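Local coordinates for cellulose binding domain-containing protein (Clostridium clariflavum, PDB 4B96) that probably binds cellulose, as a calcium-containing family 3b carbohydrate-binding module that forms the C-terminal part of a longer membrane-anchored protein of the biomass-sensing system, at residues N11-Q14 with K19-R22; G105-T108 with E114-Q117; D120-Q125 with D134-Y139. All blocks are in the same frame, centred on the assembly; numbering follows the deposited sequence.

Interaction 1: residues N11-Q14 with K19-R22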
loop_
_atom_site.group_PDB
_atom_site.type_symbol
_atom_site.label_atom_id
_atom_site.label_comp_id
_atom_site.label_asym_id
_atom_site.label_seq_id
_atom_site.Cartn_x
_atom_site.Cartn_y
_atom_site.Cartn_z
ATOM N N ASN A 11 0.581 7.157 17.237
ATOM C CA ASN A 11 1.793 7.088 18.074
ATOM C C ASN A 11 1.800 8.180 19.154
ATOM O O ASN A 11 2.020 9.374 18.867
ATOM C CB ASN A 11 3.061 7.231 17.209
ATOM C CG ASN A 11 4.325 6.651 17.880
ATOM O OD1 ASN A 11 4.478 6.716 19.119
ATOM N ND2 ASN A 11 5.254 6.077 17.045
ATOM N N GLU A 12 1.593 7.763 20.402
ATOM C CA GLU A 12 1.455 8.659 21.526
ATOM C C GLU A 12 2.740 9.398 21.834
ATOM O O GLU A 12 2.708 10.415 22.502
ATOM C CB GLU A 12 1.047 7.854 22.790
ATOM C CG GLU A 12 -0.363 7.283 22.715
ATOM C CD GLU A 12 -0.465 5.956 21.941
ATOM O OE1 GLU A 12 0.553 5.413 21.487
ATOM O OE2 GLU A 12 -1.588 5.434 21.794
ATOM N N GLN A 13 3.874 8.858 21.377
ATOM C CA GLN A 13 5.183 9.481 21.576
ATOM C C GLN A 13 5.641 10.169 20.312
ATOM O O GLN A 13 6.300 9.536 19.451
ATOM C CB GLN A 13 6.263 8.425 21.898
ATOM C CG GLN A 13 5.933 7.439 23.024
ATOM C CD GLN A 13 6.146 8.038 24.386
ATOM O OE1 GLN A 13 6.777 9.085 24.512
ATOM N NE2 GLN A 13 5.623 7.376 25.418
ATOM N N GLN A 14 5.362 11.458 20.188
ATOM C CA GLN A 14 5.722 12.127 18.939
ATOM C C GLN A 14 7.024 12.931 19.032
ATOM O O GLN A 14 7.404 13.578 18.084
ATOM C CB GLN A 14 4.561 12.961 18.410
ATOM C CG GLN A 14 3.491 12.046 17.773
ATOM C CD GLN A 14 2.417 12.816 17.098
ATOM O OE1 GLN A 14 2.592 13.996 16.765
ATOM N NE2 GLN A 14 1.268 12.157 16.873
ATOM N N LYS A 19 11.936 7.041 24.994
ATOM C CA LYS A 19 12.293 5.736 25.554
ATOM C C LYS A 19 11.404 4.615 25.043
ATOM O O LYS A 19 11.775 3.433 25.127
ATOM C CB LYS A 19 12.293 5.776 27.068
ATOM C CG LYS A 19 13.472 6.592 27.555
ATOM C CD LYS A 19 13.633 6.576 29.074
ATOM C CE LYS A 19 14.728 7.533 29.521
ATOM N NZ LYS A 19 14.964 7.292 30.984
ATOM N N ALA A 20 10.252 4.970 24.480
ATOM C CA ALA A 20 9.348 3.961 23.993
ATOM C C ALA A 20 8.911 4.322 22.582
ATOM O O ALA A 20 8.698 5.507 22.253
ATOM C CB ALA A 20 8.134 3.802 24.939
ATOM N N ILE A 21 8.773 3.311 21.731
ATOM C CA ILE A 21 8.147 3.501 20.458
ATOM C C ILE A 21 6.738 2.895 20.568
ATOM O O ILE A 21 6.598 1.759 21.039
ATOM C CB ILE A 21 8.962 2.796 19.343
ATOM C CG1 ILE A 21 10.223 3.642 19.040
ATOM C CG2 ILE A 21 8.073 2.652 18.038
ATOM C CD1 ILE A 21 11.207 2.910 18.051
ATOM N N ARG A 22 5.695 3.647 20.202
ATOM C CA ARG A 22 4.329 3.081 20.284
ATOM C C ARG A 22 3.880 2.604 18.932
ATOM O O ARG A 22 3.814 3.395 17.971
ATOM C CB ARG A 22 3.351 4.106 20.867
ATOM C CG ARG A 22 3.752 4.447 22.303
ATOM C CD ARG A 22 3.379 3.260 23.268
ATOM N NE ARG A 22 1.942 2.958 23.288
ATOM C CZ ARG A 22 1.074 3.591 24.054
ATOM N NH1 ARG A 22 1.495 4.550 24.873
ATOM N NH2 ARG A 22 -0.225 3.289 23.986
HETATM O O HOH W 1 4.213 5.372 26.108
#
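Asn11 OD1, in one of two modelled conformers, accepts two backbone N-H groups: Gln13 N at 3.2 Å from OD1 and, weakly, Arg22 N at 3.5 Å from OD1, across the contact. The first closes an Asx turn, and its donor sits tilted 26° out of the carbonyl plane. Asn11 CG lies anti to the backbone N (chi1 -158°), which carries the amide across to Arg22. In the fold, this turn follows strand 5-9 and folds back over the first residues of strand 20-29, which pairs with 5-9 in one five-stranded sheet of the CBM3 domain. From the middle of the turn, the Glu12 carboxylate stacks on one face of the Arg22 guanidinium with their planes 13° apart. Glu12 OE1 lies over the centre of that face, and its 3.3 Å distance to Arg22 NE marks a salt bridge made by charge alone, since no N-H points at the oxygen. Arg22 NH2 instead reaches Asp24 in a second salt bridge, so the cation probably offsets two neighbouring acids. A water accepts from Arg22 NH1 at 3.1 Å, in the guanidinium plane. Gln13 lays CG against Arg22 CG at 3.8 Å and against the Ala20 carbonyl oxygen.

Interaction 2: residues G105-T108 with E114-Q117. With CA (calcium ion), chain E.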
loop_
_atom_site.group_PDB
_atom_site.type_symbol
_atom_site.label_atom_id
_atom_site.label_comp_id
_atom_site.label_asym_id
_atom_site.label_seq_id
_atom_site.Cartn_x
_atom_site.Cartn_y
_atom_site.Cartn_z
ATOM N N GLY A 105 0.497 -1.031 22.215
ATOM C CA GLY A 105 1.639 -1.452 23.017
ATOM C C GLY A 105 2.872 -0.695 22.608
ATOM O O GLY A 105 2.801 0.256 21.829
ATOM N N ALA A 106 4.007 -1.128 23.147
ATOM C CA ALA A 106 5.243 -0.408 22.984
ATOM C C ALA A 106 6.392 -1.381 22.719
ATOM O O ALA A 106 6.312 -2.593 23.050
ATOM C CB ALA A 106 5.527 0.411 24.290
ATOM N N ILE A 107 7.486 -0.854 22.165
ATOM C CA ILE A 107 8.785 -1.509 22.358
ATOM C C ILE A 107 9.767 -0.528 23.048
ATOM O O ILE A 107 9.647 0.693 22.879
ATOM C CB ILE A 107 9.413 -1.948 21.003
ATOM C CG1 ILE A 107 9.488 -0.768 20.024
ATOM C CG2 ILE A 107 8.657 -3.153 20.442
ATOM C CD1 ILE A 107 10.249 -1.090 18.703
ATOM N N THR A 108 10.709 -1.065 23.813
ATOM C CA THR A 108 11.657 -0.252 24.577
ATOM C C THR A 108 12.984 -0.983 24.442
ATOM O O THR A 108 12.998 -2.185 24.183
ATOM C CB THR A 108 11.227 -0.223 26.087
ATOM O OG1 THR A 108 11.003 -1.580 26.545
ATOM C CG2 THR A 108 9.904 0.560 26.254
ATOM N N GLU A 114 17.207 5.902 25.034
ATOM C CA GLU A 114 16.223 6.459 24.099
ATOM C C GLU A 114 16.439 6.035 22.651
ATOM O O GLU A 114 17.584 5.940 22.173
ATOM C CB GLU A 114 16.276 7.996 24.141
ATOM C CG GLU A 114 15.583 8.602 25.378
ATOM C CD GLU A 114 15.658 10.151 25.402
ATOM O OE1 GLU A 114 16.639 10.731 24.855
ATOM O OE2 GLU A 114 14.734 10.763 25.958
ATOM N N PHE A 115 15.324 5.815 21.957
ATOM C CA PHE A 115 15.348 5.729 20.496
ATOM C C PHE A 115 15.415 7.141 19.881
ATOM O O PHE A 115 15.008 8.121 20.521
ATOM C CB PHE A 115 14.046 5.115 19.973
ATOM C CG PHE A 115 13.818 3.722 20.414
ATOM C CD1 PHE A 115 14.512 2.668 19.828
ATOM C CD2 PHE A 115 12.841 3.437 21.376
ATOM C CE1 PHE A 115 14.264 1.321 20.218
ATOM C CE2 PHE A 115 12.587 2.114 21.783
ATOM C CZ PHE A 115 13.297 1.033 21.206
ATOM N N ASN A 116 15.885 7.213 18.626
ATOM C CA ASN A 116 15.711 8.381 17.786
ATOM C C ASN A 116 14.741 7.958 16.697
ATOM O O ASN A 116 15.090 7.141 15.820
ATOM C CB ASN A 116 17.068 8.778 17.163
ATOM C CG ASN A 116 16.923 9.874 16.079
ATOM O OD1 ASN A 116 15.872 10.517 15.954
ATOM N ND2 ASN A 116 17.975 10.071 15.283
ATOM N N GLN A 117 13.516 8.459 16.746
ATOM C CA GLN A 117 12.486 7.997 15.876
ATOM C C GLN A 117 12.527 8.663 14.510
ATOM O O GLN A 117 11.777 8.269 13.600
ATOM C CB GLN A 117 11.137 8.324 16.491
ATOM C CG GLN A 117 10.947 7.713 17.873
ATOM C CD GLN A 117 9.457 7.719 18.291
ATOM O OE1 GLN A 117 8.725 6.846 17.886
ATOM N NE2 GLN A 117 9.044 8.706 19.071
HETATM CA CA CA E . 15.653 5.161 14.937
HETATM O O HOH W 2 16.815 4.902 17.120
HETATM O O HOH W 3 14.146 4.064 16.398
HETATM O O HOH W 4 18.162 5.672 14.486
#
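Phe115 meets residues 105-108 of strand 100-109 with the edge of its ring. Its CE2 lies 3.4 Å from Ile107 O and 3.8 Å from Thr108 CA, and both partners sit near the ring plane, so the ring points into the backbone. CZ adds an apolar touch on Ile107 CG1 at 4.4 Å. No hydrogen bond joins the two segments. The ring is aimed by its first torsion, with CG anti to the carbonyl carbon (chi1 -63°), and Ile21 of strand 20-29 and Ile53 of strand 53-60 also pack on it. Behind the ring, the Phe115 backbone pairs with Ser18, making a two-stranded antiparallel sheet of 17-18 and 115-116. One residue further, Asn116 O binds the calcium ion at 2.2 Å, while Asn116 N donates over 2.9 Å to water 2, itself a calcium ligand 2.5 Å from the ion. Lys47 O, Asp119 OD1, Asp120 OD1 and two more waters bring the coordination to seven. The contact sets an apolar anchor one residue along the chain from a calcium ligand: Phe115 packs on strands 20-29, 53-60 and 100-109 of one CBM3 beta-sandwich sheet, and the cation's charge is probably balanced chiefly by the two aspartates.

Interaction 3: residues D120-Q125 with D134-Y139. With CA (calcium ion), chain E.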
loop_
_atom_site.group_PDB
_atom_site.type_symbol
_atom_site.label_atom_id
_atom_site.label_comp_id
_atom_site.label_asym_id
_atom_site.label_seq_id
_atom_site.Cartn_x
_atom_site.Cartn_y
_atom_site.Cartn_z
ATOM N N ASP A 120 12.831 6.486 11.429
ATOM C CA ASP A 120 12.074 5.236 11.440
ATOM C C ASP A 120 10.968 5.297 10.389
ATOM O O ASP A 120 10.102 6.221 10.394
ATOM C CB ASP A 120 11.417 5.010 12.820
ATOM C CG ASP A 120 12.423 4.791 13.928
ATOM O OD1 ASP A 120 13.630 4.577 13.663
ATOM O OD2 ASP A 120 11.991 4.804 15.108
ATOM N N TRP A 121 10.971 4.344 9.468
ATOM C CA TRP A 121 9.990 4.383 8.368
ATOM C C TRP A 121 8.528 4.511 8.901
ATOM O O TRP A 121 7.723 5.267 8.346
ATOM C CB TRP A 121 10.131 3.093 7.526
ATOM C CG TRP A 121 9.196 2.961 6.283
ATOM C CD1 TRP A 121 8.011 2.240 6.200
ATOM C CD2 TRP A 121 9.394 3.552 5.002
ATOM N NE1 TRP A 121 7.470 2.376 4.929
ATOM C CE2 TRP A 121 8.309 3.150 4.173
ATOM C CE3 TRP A 121 10.399 4.369 4.462
ATOM C CZ2 TRP A 121 8.213 3.513 2.824
ATOM C CZ3 TRP A 121 10.306 4.731 3.135
ATOM C CH2 TRP A 121 9.209 4.316 2.328
ATOM N N SER A 122 8.177 3.776 9.946
ATOM C CA SER A 122 6.756 3.764 10.365
ATOM C C SER A 122 6.344 4.950 11.246
ATOM O O SER A 122 5.192 5.025 11.647
ATOM C CB SER A 122 6.418 2.433 11.086
ATOM O OG SER A 122 6.464 1.367 10.142
ATOM N N PHE A 123 7.294 5.830 11.586
ATOM C CA PHE A 123 7.058 6.908 12.557
ATOM C C PHE A 123 6.036 7.933 12.034
ATOM O O PHE A 123 6.199 8.473 10.932
ATOM C CB PHE A 123 8.358 7.604 12.869
ATOM C CG PHE A 123 8.247 8.756 13.854
ATOM C CD1 PHE A 123 7.606 8.599 15.108
ATOM C CD2 PHE A 123 8.813 9.960 13.556
ATOM C CE1 PHE A 123 7.561 9.682 16.004
ATOM C CE2 PHE A 123 8.782 11.017 14.453
ATOM C CZ PHE A 123 8.139 10.878 15.653
ATOM N N LEU A 124 4.997 8.205 12.831
ATOM C CA LEU A 124 3.897 9.088 12.368
ATOM C C LEU A 124 3.777 10.291 13.293
ATOM O O LEU A 124 3.526 10.147 14.488
ATOM C CB LEU A 124 2.559 8.301 12.263
ATOM C CG LEU A 124 1.246 9.034 11.914
ATOM C CD1 LEU A 124 1.429 9.915 10.711
ATOM C CD2 LEU A 124 0.041 8.025 11.655
ATOM N N GLN A 125 3.977 11.481 12.751
ATOM C CA GLN A 125 3.863 12.727 13.519
ATOM C C GLN A 125 2.768 13.603 12.975
ATOM O O GLN A 125 2.389 13.462 11.824
ATOM C CB GLN A 125 5.115 13.567 13.325
ATOM C CG GLN A 125 6.218 13.162 14.133
ATOM C CD GLN A 125 7.343 14.137 13.971
ATOM O OE1 GLN A 125 7.807 14.372 12.846
ATOM N NE2 GLN A 125 7.780 14.724 15.078
ATOM N N ASP A 134 -0.208 4.198 5.835
ATOM C CA ASP A 134 0.307 3.209 4.886
ATOM C C ASP A 134 1.797 2.930 5.021
ATOM O O ASP A 134 2.377 2.392 4.070
ATOM C CB ASP A 134 0.058 3.680 3.442
ATOM C CG ASP A 134 0.585 5.065 3.173
ATOM O OD1 ASP A 134 1.418 5.566 3.946
ATOM O OD2 ASP A 134 0.170 5.662 2.163
ATOM N N LYS A 135 2.416 3.304 6.159
ATOM C CA LYS A 135 3.839 2.988 6.403
ATOM C C LYS A 135 3.997 1.914 7.453
ATOM O O LYS A 135 5.102 1.569 7.865
ATOM C CB LYS A 135 4.683 4.256 6.721
ATOM C CG LYS A 135 4.642 5.249 5.515
ATOM C CD LYS A 135 5.548 6.446 5.794
ATOM C CE LYS A 135 7.018 6.103 5.522
ATOM N NZ LYS A 135 7.895 7.171 6.098
ATOM N N MET A 136 2.887 1.308 7.857
ATOM C CA MET A 136 2.972 0.017 8.534
ATOM C C MET A 136 2.355 -1.018 7.612
ATOM O O MET A 136 1.430 -0.674 6.873
ATOM C CB MET A 136 2.204 0.030 9.891
ATOM C CG MET A 136 2.971 0.873 10.942
ATOM S SD MET A 136 1.982 1.008 12.446
ATOM C CE MET A 136 1.850 -0.678 13.029
ATOM N N THR A 137 2.850 -2.265 7.639
ATOM C CA THR A 137 2.308 -3.270 6.710
ATOM C C THR A 137 1.493 -4.385 7.384
ATOM O O THR A 137 1.726 -4.732 8.539
ATOM C CB THR A 137 3.415 -3.921 5.894
ATOM O OG1 THR A 137 4.480 -4.332 6.752
ATOM C CG2 THR A 137 3.993 -2.864 4.862
ATOM N N VAL A 138 0.584 -4.990 6.615
ATOM C CA VAL A 138 -0.195 -6.122 7.120
ATOM C C VAL A 138 -0.088 -7.235 6.085
ATOM O O VAL A 138 -0.159 -6.975 4.861
ATOM C CB VAL A 138 -1.725 -5.755 7.326
ATOM C CG1 VAL A 138 -2.427 -6.938 8.009
ATOM C CG2 VAL A 138 -1.854 -4.514 8.181
ATOM N N TYR A 139 0.041 -8.457 6.578
ATOM C CA TYR A 139 0.108 -9.638 5.747
ATOM C C TYR A 139 -0.941 -10.633 6.195
ATOM O O TYR A 139 -1.151 -10.839 7.383
ATOM C CB TYR A 139 1.475 -10.352 5.855
ATOM C CG TYR A 139 2.590 -9.392 5.563
ATOM C CD1 TYR A 139 2.956 -8.449 6.529
ATOM C CD2 TYR A 139 3.225 -9.366 4.292
ATOM C CE1 TYR A 139 3.924 -7.502 6.275
ATOM C CE2 TYR A 139 4.254 -8.430 4.014
ATOM C CZ TYR A 139 4.593 -7.505 5.024
ATOM O OH TYR A 139 5.555 -6.516 4.848
HETATM CA CA CA E . 15.653 5.161 14.937
HETATM O O HOH W 3 14.146 4.064 16.398
HETATM O O HOH W 5 7.845 8.359 8.785
HETATM O O HOH W 2 16.815 4.902 17.120
HETATM O O HOH W 4 18.162 5.672 14.486
#
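Trp121 holds CG anti to its own N (chi1 -178°) while Lys135 sets CG beside the backbone N (chi1 -61°) and bends its chain at chi3 (80°), and these torsions lay the lysine tail across one face of the indole. The two side chains cross at about a right angle. Lys135 CE sits over the five-membered ring, 3.6 Å from its centroid, as a CH-pi contact. The ammonium group extends over the neighbouring six-membered ring, with NZ 4.3 Å from that centroid, a cation-pi interaction through the face. Lys135 NZ also donates weakly to Trp121 O at 3.0 Å, and a water that probably also donates to Phe123 O accepts from NZ at 2.9 Å. The strongest polar partner of Lys135 NZ is Ser1 O of the second subunit, a residue that probably stems from the construct. The indole is also held by its own N-H: Trp121 NE1 bonds to Ile148 O. Next along the loop, Ser122 OG donates to Lys135 O over 2.7 Å, from a position tilted out of the carbonyl plane, and accepts from Tyr45 N. Met136 CG rests 3.6 Å from the same Ser122 OG.

Trp121 and Ser122 are the two central residues of a type I beta turn, Asp120 to Phe123, closed by the bond from Phe123 N to Asp120 O at 3.1 Å. The turn begins at the calcium site, where Asp120 OD1 binds the ion at 2.5 Å, and its two central residues meet Lys135 and Met136, where the chain enters strand 136-140 of the second five-stranded sheet. The partners identified for the ammonium are carbonyl oxygens, a water and an aromatic face, so dipoles and the indole pi cloud probably contribute much of its stabilisation.

Overall arrangement
Interaction 1 is a surface contact, whereas interactions 2 and 3 are buried. Interactions 1 and 2 share one sheet, since strands 20-29 and 100-109 are neighbours there, and they lie about 6 Å apart, centre to centre; Ile21 O meets Ile107 N, and Gln13 O meets Gln117 NE2. Interaction 3 reaches the other sheet, and joins interaction 2 through the calcium ion and its three waters, while Gln14 O and Gln125 NE2 tie it to interaction 1. The chemistry follows position: stacked opposite charges at the surface, an aromatic edge against a strand, one residue along the chain from a calcium ligand, and a lysine over an indole between loop and strand at the subunit boundary.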